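Nicotinamide-nucleotide adenylyltransferase NadR family / Ribosylnicotinamide kinase (Lactococcus lactis subsp. cremoris, PDB 6GYE) probably phosphorylates nicotinamide riboside and adenylylates the resulting mononucleotide to NAD+, and binds the riboside in its kinase domain. Local coordinates at residues A[189-194]-A[318-323]; A[264-269]-A[276-281]; A[268-273]-A[324-329]. All coordinates share one frame; numbering follows the deposited sequence.

All three contacts lie in the P-loop NTPase domain, the probable kinase half of the chain, on the same side of the chain's centre. Helix 262-272 enters contacts 2 and 3, and helix 320-333 enters contacts 1 and 3, so contact 3 shares a helix with each of the others; contacts 1 and 2 also touch, through Phe323 against Val267 and Tyr268. The centre of contact 3 is about 9 Å from that of contact 2 and about 11 Å from that of contact 1, while contacts 1 and 2 lie about 18 Å apart. Along the chain 189-194 comes first, then 264-273, 276-281 and finally 318-329. The helices beside the P-loop thus form one packed group.

Contact 1 (A[189-194]-A[318-323]); sequences ASTGKT and ESRHEF. With SO4 (sulfate ion), chain F.
Arg320, in the first turn of helix 320-333, lays its guanidinium against the outer side of the loop 189-194, which has the form of a P-loop (Walker A) and holds a sulfate. CB and CG of the arginine make no close contact with the loop; bends at chi2 (-100°) and chi3 (-149°) then turn a guanidinium face toward Thr191. CD comes only within 4.2 Å of Ala189 O, and NE lies 3.7 Å from that same oxygen, too far to bond. CZ sits under the methyl of Thr191, CG2 standing 3.8 Å away over the centre of one guanidinium face. NH1 touches the same methyl, and NH2 lies obliquely 3.7 Å from Ser190 O, beyond bonding distance. The contact is therefore mainly van der Waals; Thr191 turns its hydroxyl elsewhere, to Ser188 O. On the inner side of the loop the backbone amides of residues 190-194 all bond the sulfate, probably from the crystallisation liquor, in the manner of a P-loop on a nucleotide phosphate. Lys193 NZ adds a weak bond to O3 and a salt bridge to Asp259. Of the three amide bonds to sulfate O4, that from Lys193 N is the straightest, 2.9 Å and 153°.

Contact 2 (A[264-269]-A[276-281]); sequences VTRVYA and EDFEQL
Phe278 of helix 275-290 pushes its ring between Arg266 and Ala269 of helix 262-272, joining two consecutive helices of the P-loop NTPase domain as a buried helical hairpin. The backbones come closest at Ala269 and Phe278, whose CA atoms are 6.2 Å apart.

The apolar part is made at the ring's rim. Ala269 CB meets Phe278 CD1 at 3.7 Å, lying at the edge and in the plane of the ring. Phe278 is carried over to the other helix by a chi1 of -180°, which sets CG opposite the backbone N. Its CE1 touches the aliphatic CG of Arg266 at 3.9 Å and lies 3.7 Å from Arg266 O, which approaches the ring obliquely.

A second kind of contact is between ring and guanidinium. Phe278 CZ lies 3.6 Å above one guanidinium face of Arg266, offset toward the rim; the nearest guanidinium atom to Phe278 CZ is Arg266 NE, 3.8 Å away. The two planes stand 53° apart, so the ring presents a corner to the group and is not stacked on it. Arg266 runs extended from CG to NE and crosses the phenylalanine at about a right angle.

Polar ties fix the guanidinium: NH2 forms a salt bridge with Glu282, and NH1 one with Glu333. Cutting Phe278 back to an alanine is likely to open a gap between the helices and leave the Arg266 guanidinium and the methyl of Ala269 without the ring they pack on.

Around the pair, Phe285 and Ile289 of helix 275-290 continue the packing against Arg266, Glu333 brings in helix 320-333, and helix 229-247 meets Leu281 through Met229 and Tyr232.

Contact 3 (A[268-273]-A[324-329]); sequences YAKLYL and HEELMR
Leu271 and Glu326 mark the closest backbone approach, CA to CA 8.2 Å, between the last turns of helix 262-272 and the middle of helix 320-333, two helices of the P-loop NTPase domain. Both segments are helical until Leu273, where the first one leaves helical backbone angles. At this spacing the gap is bridged by side chains alone.

Glu326 does most of the bridging. A chi1 of 177° carries CG away from the backbone N, and the bend at chi2 brings the carboxylate across to Lys270; there OE2 lies 3.4 Å from the lysine CG. The two side chains cross at about a right angle, and Leu271 adds a looser touch, CD2 to Glu326 CB at 4.5 Å.

The charges do not pair directly, since Lys270 NZ stays 4.4 Å from Glu326 OE2. A water closes that gap, accepting from NZ and donating to OE2, which also takes a hydrogen bond from Gln330. Glu326 OE1 is held in a salt bridge by Arg329, one turn on in the same helix. The guanidinium grips it side-on with NE and NH2, OE1 lying almost in its plane. OE1 receives NH2 with its anti lone pair, whereas NE approaches from above the carboxylate plane, 39° out of it, at 2.7 Å from OE1.

Contact 1 (A[189-194]-A[318-323])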
# COMPACT_ATOMS: atom_id res chain seq x y z
N ALA A 189 5.07 14.34 25.02
CA ALA A 189 4.47 13.41 25.97
C ALA A 189 3.48 14.13 26.88
O ALA A 189 3.64 15.31 27.21
CB ALA A 189 5.56 12.75 26.81
N SER A 190 2.43 13.40 27.27
CA SER A 190 1.41 13.86 28.23
C SER A 190 0.60 15.03 27.68
O SER A 190 0.22 15.93 28.42
CB SER A 190 2.02 14.26 29.57
OG SER A 190 2.80 13.22 30.14
N THR A 191 0.32 15.02 26.37
CA THR A 191 -0.56 16.04 25.79
C THR A 191 -1.87 15.45 25.29
O THR A 191 -2.65 16.17 24.65
CB THR A 191 0.14 16.81 24.67
OG1 THR A 191 0.68 15.91 23.70
CG2 THR A 191 1.28 17.64 25.24
N GLY A 192 -2.12 14.17 25.54
CA GLY A 192 -3.36 13.54 25.12
C GLY A 192 -3.34 12.88 23.76
O GLY A 192 -4.42 12.62 23.21
N LYS A 193 -2.16 12.60 23.19
CA LYS A 193 -2.09 11.91 21.90
C LYS A 193 -2.86 10.61 21.93
O LYS A 193 -3.66 10.32 21.04
CB LYS A 193 -0.64 11.61 21.49
CG LYS A 193 0.21 12.79 21.14
CD LYS A 193 1.67 12.71 21.63
CE LYS A 193 2.41 11.39 21.48
NZ LYS A 193 1.89 10.17 22.19
N THR A 194 -2.62 9.80 22.96
CA THR A 194 -3.17 8.45 22.96
C THR A 194 -4.69 8.49 23.04
O THR A 194 -5.38 7.80 22.29
CB THR A 194 -2.56 7.62 24.10
OG1 THR A 194 -1.14 7.51 23.88
CG2 THR A 194 -3.14 6.22 24.15
N GLU A 318 8.88 18.14 30.32
CA GLU A 318 9.33 19.52 30.38
C GLU A 318 9.93 19.96 29.05
O GLU A 318 10.38 19.14 28.24
CB GLU A 318 10.34 19.70 31.53
CG GLU A 318 10.81 21.14 31.78
CD GLU A 318 9.68 22.13 32.05
OE1 GLU A 318 8.56 21.71 32.39
OE2 GLU A 318 9.93 23.35 31.93
N SER A 319 9.91 21.28 28.81
CA SER A 319 10.37 21.87 27.55
C SER A 319 9.50 21.39 26.39
O SER A 319 9.99 20.87 25.39
CB SER A 319 11.85 21.59 27.30
OG SER A 319 12.03 20.26 26.83
N ARG A 320 8.19 21.53 26.57
CA ARG A 320 7.27 21.23 25.48
C ARG A 320 7.52 22.14 24.29
O ARG A 320 7.57 21.68 23.14
CB ARG A 320 5.83 21.38 25.95
CG ARG A 320 5.51 20.61 27.21
CD ARG A 320 4.79 19.32 26.89
NE ARG A 320 3.87 18.95 27.96
CZ ARG A 320 2.70 19.55 28.18
NH1 ARG A 320 2.30 20.56 27.42
NH2 ARG A 320 1.93 19.14 29.18
N HIS A 321 7.70 23.44 24.54
CA HIS A 321 7.92 24.37 23.44
C HIS A 321 9.22 24.07 22.71
O HIS A 321 9.31 24.27 21.49
CB HIS A 321 7.91 25.81 23.96
CG HIS A 321 6.58 26.22 24.53
ND1 HIS A 321 6.14 25.79 25.76
CD2 HIS A 321 5.59 26.98 24.02
CE1 HIS A 321 4.94 26.30 26.00
NE2 HIS A 321 4.59 27.02 24.95
N GLU A 322 10.23 23.58 23.43
CA GLU A 322 11.45 23.10 22.80
C GLU A 322 11.14 21.95 21.83
O GLU A 322 11.58 21.97 20.67
CB GLU A 322 12.43 22.67 23.89
CG GLU A 322 13.91 22.92 23.64
CD GLU A 322 14.75 22.72 24.91
OE1 GLU A 322 15.53 21.75 24.98
OE2 GLU A 322 14.61 23.53 25.85
N PHE A 323 10.37 20.96 22.28
CA PHE A 323 10.00 19.85 21.39
C PHE A 323 9.20 20.34 20.19
O PHE A 323 9.40 19.88 19.06
CB PHE A 323 9.18 18.81 22.17
CG PHE A 323 8.64 17.70 21.32
CD1 PHE A 323 7.44 17.85 20.63
CD2 PHE A 323 9.32 16.50 21.22
CE1 PHE A 323 6.94 16.82 19.84
CE2 PHE A 323 8.84 15.47 20.44
CZ PHE A 323 7.64 15.62 19.74
S SO4 F . 0.10 11.26 25.61
O1 SO4 F . -0.94 11.46 26.63
O2 SO4 F . 1.37 10.91 26.21
O3 SO4 F . -0.23 10.16 24.71
O4 SO4 F . 0.21 12.52 24.89

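Contact 2 (A[264-269]-A[276-281])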
# COMPACT_ATOMS: atom_id res chain seq x y z
N VAL A 264 8.96 11.90 15.08
CA VAL A 264 8.81 12.17 16.51
C VAL A 264 10.02 11.65 17.28
O VAL A 264 10.61 12.37 18.09
CB VAL A 264 7.50 11.57 17.04
CG1 VAL A 264 7.47 11.58 18.57
CG2 VAL A 264 6.32 12.34 16.47
N THR A 265 10.43 10.41 17.02
CA THR A 265 11.62 9.88 17.69
C THR A 265 12.85 10.69 17.32
O THR A 265 13.74 10.88 18.16
CB THR A 265 11.84 8.42 17.32
OG1 THR A 265 10.67 7.67 17.64
CG2 THR A 265 13.06 7.81 18.12
N ARG A 266 12.91 11.20 16.08
CA ARG A 266 14.06 11.99 15.66
C ARG A 266 14.11 13.33 16.38
O ARG A 266 15.20 13.89 16.58
CB ARG A 266 14.04 12.19 14.15
CG ARG A 266 15.34 12.73 13.57
CD ARG A 266 15.29 12.85 12.04
NE ARG A 266 16.53 13.38 11.47
CZ ARG A 266 16.73 14.65 11.14
NH1 ARG A 266 15.76 15.53 11.32
NH2 ARG A 266 17.88 15.05 10.63
N VAL A 267 12.97 13.87 16.77
CA VAL A 267 12.98 15.09 17.56
C VAL A 267 13.59 14.83 18.93
O VAL A 267 14.47 15.57 19.38
CB VAL A 267 11.56 15.68 17.66
CG1 VAL A 267 11.56 16.83 18.64
CG2 VAL A 267 11.06 16.13 16.27
N TYR A 268 13.14 13.76 19.61
CA TYR A 268 13.73 13.44 20.91
C TYR A 268 15.22 13.18 20.79
O TYR A 268 16.01 13.70 21.60
CB TYR A 268 13.03 12.24 21.54
CG TYR A 268 11.66 12.56 22.08
CD1 TYR A 268 11.48 13.56 23.04
CD2 TYR A 268 10.53 11.87 21.62
CE1 TYR A 268 10.22 13.87 23.52
CE2 TYR A 268 9.26 12.16 22.12
CZ TYR A 268 9.11 13.16 23.06
OH TYR A 268 7.86 13.46 23.55
N ALA A 269 15.63 12.40 19.79
CA ALA A 269 17.06 12.12 19.61
C ALA A 269 17.86 13.40 19.43
O ALA A 269 18.92 13.57 20.05
CB ALA A 269 17.27 11.18 18.42
N GLU A 276 27.29 13.15 18.37
CA GLU A 276 27.88 12.00 17.71
C GLU A 276 26.88 10.86 17.61
O GLU A 276 26.76 10.21 16.56
CB GLU A 276 29.11 11.52 18.47
CG GLU A 276 29.98 12.63 19.01
CD GLU A 276 29.44 13.19 20.32
OE1 GLU A 276 29.03 14.37 20.33
OE2 GLU A 276 29.42 12.44 21.32
N ASP A 277 26.14 10.60 18.69
CA ASP A 277 25.20 9.49 18.69
C ASP A 277 24.03 9.77 17.78
O ASP A 277 23.53 8.87 17.10
CB ASP A 277 24.72 9.22 20.11
CG ASP A 277 25.84 8.77 21.02
OD1 ASP A 277 26.94 8.43 20.52
OD2 ASP A 277 25.62 8.78 22.25
N PHE A 278 23.58 11.03 17.74
CA PHE A 278 22.54 11.38 16.80
C PHE A 278 23.01 11.16 15.37
O PHE A 278 22.34 10.48 14.58
CB PHE A 278 22.10 12.83 17.01
CG PHE A 278 21.02 13.27 16.06
CD1 PHE A 278 19.70 12.92 16.30
CD2 PHE A 278 21.32 14.03 14.94
CE1 PHE A 278 18.70 13.30 15.43
CE2 PHE A 278 20.33 14.43 14.08
CZ PHE A 278 19.02 14.06 14.32
N GLU A 279 24.20 11.68 15.04
CA GLU A 279 24.70 11.52 13.68
C GLU A 279 24.86 10.06 13.32
O GLU A 279 24.72 9.68 12.15
CB GLU A 279 26.01 12.28 13.50
CG GLU A 279 25.80 13.75 13.18
CD GLU A 279 24.89 13.97 11.96
OE1 GLU A 279 25.14 13.34 10.90
OE2 GLU A 279 23.92 14.76 12.06
N GLN A 280 25.12 9.21 14.30
CA GLN A 280 25.25 7.79 14.01
C GLN A 280 23.91 7.14 13.70
O GLN A 280 23.87 6.11 13.03
CB GLN A 280 25.93 7.07 15.16
CG GLN A 280 26.54 5.78 14.73
CD GLN A 280 26.98 4.95 15.89
OE1 GLN A 280 27.77 5.39 16.74
NE2 GLN A 280 26.41 3.74 15.98
N LEU A 281 22.81 7.71 14.20
CA LEU A 281 21.48 7.18 13.89
C LEU A 281 20.88 7.76 12.61
O LEU A 281 19.88 7.22 12.12
CB LEU A 281 20.50 7.43 15.04
CG LEU A 281 20.81 6.65 16.31
CD1 LEU A 281 19.87 7.03 17.44
CD2 LEU A 281 20.71 5.18 15.99

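Contact 3 (A[268-273]-A[324-329])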
# COMPACT_ATOMS: atom_id res chain seq x y z
N TYR A 268 13.14 13.76 19.61
CA TYR A 268 13.73 13.44 20.91
C TYR A 268 15.22 13.18 20.79
O TYR A 268 16.01 13.70 21.60
CB TYR A 268 13.03 12.24 21.54
CG TYR A 268 11.66 12.56 22.08
CD1 TYR A 268 11.48 13.56 23.04
CD2 TYR A 268 10.53 11.87 21.62
CE1 TYR A 268 10.22 13.87 23.52
CE2 TYR A 268 9.26 12.16 22.12
CZ TYR A 268 9.11 13.16 23.06
OH TYR A 268 7.86 13.46 23.55
N ALA A 269 15.63 12.40 19.79
CA ALA A 269 17.06 12.12 19.61
C ALA A 269 17.86 13.40 19.43
O ALA A 269 18.92 13.57 20.05
CB ALA A 269 17.27 11.18 18.42
N LYS A 270 17.35 14.32 18.60
CA LYS A 270 18.07 15.57 18.36
C LYS A 270 18.21 16.37 19.65
O LYS A 270 19.26 16.97 19.90
CB LYS A 270 17.36 16.39 17.28
CG LYS A 270 18.10 17.66 16.85
CD LYS A 270 19.45 17.33 16.20
CE LYS A 270 20.04 18.53 15.45
NZ LYS A 270 19.61 18.56 14.01
N LEU A 271 17.18 16.36 20.49
CA LEU A 271 17.19 17.17 21.71
C LEU A 271 18.04 16.56 22.81
O LEU A 271 18.62 17.30 23.61
CB LEU A 271 15.78 17.37 22.23
CG LEU A 271 14.91 18.31 21.40
CD1 LEU A 271 13.57 18.53 22.06
CD2 LEU A 271 15.65 19.61 21.27
N TYR A 272 18.11 15.23 22.90
CA TYR A 272 18.69 14.61 24.08
C TYR A 272 19.93 13.76 23.82
O TYR A 272 20.66 13.48 24.77
CB TYR A 272 17.64 13.75 24.80
CG TYR A 272 16.44 14.56 25.25
CD1 TYR A 272 16.55 15.48 26.29
CD2 TYR A 272 15.21 14.42 24.64
CE1 TYR A 272 15.46 16.22 26.71
CE2 TYR A 272 14.11 15.16 25.06
CZ TYR A 272 14.25 16.06 26.09
OH TYR A 272 13.17 16.81 26.51
N LEU A 273 20.19 13.36 22.60
CA LEU A 273 21.40 12.57 22.44
C LEU A 273 22.60 13.47 22.19
O LEU A 273 22.46 14.59 21.67
CB LEU A 273 21.25 11.60 21.27
CG LEU A 273 20.43 10.32 21.45
CD1 LEU A 273 20.37 9.57 20.13
CD2 LEU A 273 21.04 9.43 22.54
N HIS A 324 8.24 21.23 20.42
CA HIS A 324 7.37 21.66 19.34
C HIS A 324 8.13 22.43 18.27
O HIS A 324 7.95 22.18 17.07
CB HIS A 324 6.22 22.49 19.90
CG HIS A 324 5.25 22.94 18.86
ND1 HIS A 324 4.24 22.13 18.39
CD2 HIS A 324 5.13 24.11 18.20
CE1 HIS A 324 3.54 22.79 17.48
NE2 HIS A 324 4.06 23.99 17.35
N GLU A 325 9.01 23.36 18.67
CA GLU A 325 9.80 24.10 17.69
C GLU A 325 10.68 23.16 16.87
O GLU A 325 10.82 23.33 15.66
CB GLU A 325 10.66 25.17 18.36
CG GLU A 325 9.90 26.25 19.14
CD GLU A 325 8.79 26.93 18.34
OE1 GLU A 325 8.88 27.02 17.10
OE2 GLU A 325 7.80 27.37 18.97
N GLU A 326 11.29 22.17 17.52
CA GLU A 326 12.15 21.27 16.78
C GLU A 326 11.33 20.39 15.85
O GLU A 326 11.75 20.11 14.71
CB GLU A 326 12.99 20.42 17.74
CG GLU A 326 13.87 19.40 17.05
CD GLU A 326 14.94 20.02 16.15
OE1 GLU A 326 15.21 21.24 16.28
OE2 GLU A 326 15.50 19.28 15.32
N LEU A 327 10.15 19.96 16.30
CA LEU A 327 9.27 19.16 15.45
C LEU A 327 8.88 19.94 14.20
O LEU A 327 8.97 19.42 13.08
CB LEU A 327 8.03 18.73 16.22
CG LEU A 327 6.91 18.03 15.43
CD1 LEU A 327 7.35 16.69 14.84
CD2 LEU A 327 5.67 17.85 16.26
N MET A 328 8.47 21.20 14.37
CA MET A 328 8.08 22.00 13.22
C MET A 328 9.27 22.22 12.28
O MET A 328 9.12 22.16 11.06
CB MET A 328 7.48 23.33 13.67
CG MET A 328 6.15 23.20 14.44
SD MET A 328 4.87 22.13 13.69
CE MET A 328 4.68 22.90 12.08
N ARG A 329 10.46 22.48 12.84
CA ARG A 329 11.66 22.55 12.00
C ARG A 329 11.81 21.29 11.15
O ARG A 329 12.05 21.36 9.95
CB ARG A 329 12.92 22.72 12.84
CG ARG A 329 13.45 24.12 12.99
CD ARG A 329 14.79 24.09 13.73
NE ARG A 329 14.70 23.60 15.11
CZ ARG A 329 14.36 24.34 16.16
NH1 ARG A 329 14.08 25.63 15.99
NH2 ARG A 329 14.32 23.79 17.38
O HOH W 1 17.07 19.54 12.85